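Local coordinates for Exo-poly-alpha-D-galacturonosidase (Thermotoga maritima, PDB 3JUR) that hydrolyses polygalacturonate, a main component of pectin, from the chain end as a hyperthermoactive exopolygalacturonase, and assembles as a tetramer, at the interface of chains A and B. Numbering follows the deposited sequence. Chains: chain A/B, Exo-poly-alpha-D-galacturonosidase.

The interface of chains A and B. Residues chain A 409-411, 432-433; chain B 409, 411, 430, 432, 435.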
loop_
_atom_site.group_PDB
_atom_site.type_symbol
_atom_site.label_atom_id
_atom_site.label_comp_id
_atom_site.label_asym_id
_atom_site.label_seq_id
_atom_site.Cartn_x
_atom_site.Cartn_y
_atom_site.Cartn_z
ATOM N N ILE A 409 -2.190 4.975 10.970
ATOM C CA ILE A 409 -1.390 5.248 9.781
ATOM C C ILE A 409 -0.208 6.141 10.149
ATOM O O ILE A 409 -0.369 7.177 10.812
ATOM C CB ILE A 409 -2.239 5.831 8.600
ATOM C CG1 ILE A 409 -1.342 6.372 7.486
ATOM C CG2 ILE A 409 -3.166 6.917 9.084
ATOM C CD1 ILE A 409 -2.009 6.416 6.117
ATOM N N ILE A 410 0.983 5.700 9.749
ATOM C CA ILE A 410 2.205 6.462 9.982
ATOM C C ILE A 410 2.967 6.554 8.665
ATOM O O ILE A 410 3.310 5.533 8.063
ATOM C CB ILE A 410 3.078 5.832 11.110
ATOM C CG1 ILE A 410 2.263 5.715 12.409
ATOM C CG2 ILE A 410 4.360 6.658 11.332
ATOM C CD1 ILE A 410 2.953 4.991 13.545
ATOM N N GLU A 411 3.218 7.782 8.221
ATOM C CA GLU A 411 3.868 8.027 6.943
ATOM C C GLU A 411 5.114 8.889 7.111
ATOM O O GLU A 411 5.182 9.733 8.005
ATOM C CB GLU A 411 2.888 8.712 5.970
ATOM C CG GLU A 411 1.761 7.815 5.458
ATOM C CD GLU A 411 2.261 6.635 4.607
ATOM O OE1 GLU A 411 3.293 6.778 3.905
ATOM O OE2 GLU A 411 1.615 5.561 4.652
ATOM N N ASN A 432 4.379 3.723 6.092
ATOM C CA ASN A 432 5.065 4.166 4.878
ATOM C C ASN A 432 4.526 3.499 3.618
ATOM O O ASN A 432 5.298 2.979 2.814
ATOM C CB ASN A 432 6.574 3.921 4.970
ATOM C CG ASN A 432 7.246 4.746 6.039
ATOM O OD1 ASN A 432 6.774 5.821 6.430
ATOM N ND2 ASN A 432 8.371 4.246 6.521
ATOM N N GLY A 433 3.204 3.480 3.469
ATOM C CA GLY A 433 2.574 2.864 2.304
ATOM C C GLY A 433 2.564 1.343 2.236
ATOM O O GLY A 433 2.217 0.778 1.200
ATOM N N ILE B 409 0.537 15.252 2.103
ATOM C CA ILE B 409 0.083 14.028 2.771
ATOM C C ILE B 409 -1.264 14.269 3.449
ATOM O O ILE B 409 -1.395 15.160 4.298
ATOM C CB ILE B 409 1.104 13.521 3.838
ATOM C CG1 ILE B 409 2.469 13.222 3.204
ATOM C CG2 ILE B 409 0.559 12.272 4.587
ATOM C CD1 ILE B 409 3.599 13.005 4.212
ATOM N N GLU B 411 -4.128 12.037 5.498
ATOM C CA GLU B 411 -4.383 10.734 6.120
ATOM C C GLU B 411 -5.805 10.675 6.660
ATOM O O GLU B 411 -6.328 11.666 7.178
ATOM C CB GLU B 411 -3.388 10.438 7.256
ATOM C CG GLU B 411 -1.916 10.354 6.848
ATOM C CD GLU B 411 -0.961 10.307 8.043
ATOM O OE1 GLU B 411 0.064 9.609 7.955
ATOM O OE2 GLU B 411 -1.220 10.966 9.076
ATOM N N ILE B 430 0.545 11.747 -1.032
ATOM C CA ILE B 430 0.230 10.501 -0.330
ATOM C C ILE B 430 -1.170 10.602 0.282
ATOM O O ILE B 430 -1.462 11.541 1.021
ATOM C CB ILE B 430 1.297 10.158 0.750
ATOM C CG1 ILE B 430 2.677 9.957 0.098
ATOM C CG2 ILE B 430 0.886 8.909 1.572
ATOM C CD1 ILE B 430 3.847 9.845 1.081
ATOM N N ASN B 432 -3.740 7.990 2.270
ATOM C CA ASN B 432 -3.940 6.671 2.882
ATOM C C ASN B 432 -3.059 5.582 2.276
ATOM O O ASN B 432 -1.824 5.695 2.293
ATOM C CB ASN B 432 -5.419 6.259 2.840
ATOM C CG ASN B 432 -6.262 6.987 3.873
ATOM O OD1 ASN B 432 -5.894 7.086 5.059
ATOM N ND2 ASN B 432 -7.413 7.485 3.435
ATOM N N ARG B 435 -0.326 6.211 -3.101
ATOM C CA ARG B 435 0.681 7.253 -3.308
ATOM C C ARG B 435 0.834 7.605 -4.784
ATOM O O ARG B 435 0.842 6.726 -5.645
ATOM C CB ARG B 435 2.024 6.871 -2.678
ATOM C CG ARG B 435 2.538 5.491 -3.031
ATOM C CD ARG B 435 3.704 5.087 -2.123
ATOM N NE ARG B 435 3.317 5.149 -0.717
ATOM C CZ ARG B 435 3.853 5.967 0.188
ATOM N NH1 ARG B 435 4.840 6.789 -0.149
ATOM N NH2 ARG B 435 3.412 5.946 1.441
#
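A bend in A:Glu411 at its second torsion (chi2 -64°) and another in B:Arg435 at its third bring carboxylate and guanidinium tip to tip across the seam between two right-handed parallel beta-helices of glycosyl hydrolase family 28. The residues lie near the C-terminal end of each helix, on strands 408-411, 429-431 and 434-436 and the turn at 432-433, where much the same strands and loop of both copies meet, though the contacts are not symmetric: A:Glu411 takes the arginine while B:Glu411 lies over A:Ile409. NH2 of B:Arg435 gives a salt bridge and a clearly bent hydrogen bond to OE1 of A:Glu411 at 2.6 Å. The oxygen lies in the guanidinium plane, but the nitrogen approaches it from above the carboxylate, 37° out of that plane. The other carboxylate oxygen is held within its own chain: the backbone N-H of A:Gly433 reaches the syn lone pair of OE2 at 2.9 Å. With a partner at each oxygen, the carboxylate is probably limited in its rotation. A:Gly433 also packs against the arginine, its CA 4.0 Å from CZ, while CG2 of B:Ile430 lies the same 4.0 Å from the carboxylate carbon CD of A:Glu411 and gives the ion pair an apolar neighbour.

Beside the salt bridge, B:Glu411 extends beyond CG and slants across A:Ile409. CG1 of that isoleucine, anti to its backbone N (chi1 168°), runs past the carboxylate, and its CD1 rests 3.8 Å from CA of B:Asn432; CG2 touches the glutamate CB. OE1 of B:Glu411 also meets the aliphatic part of A:Glu411, 3.5 Å from CG. The two carboxylates are turned steeply against each other, and OE2 of A:Glu411 stays 5.4 Å from OE1 of B:Glu411. B:Arg435 probably offsets some of the repulsion expected between these like charges.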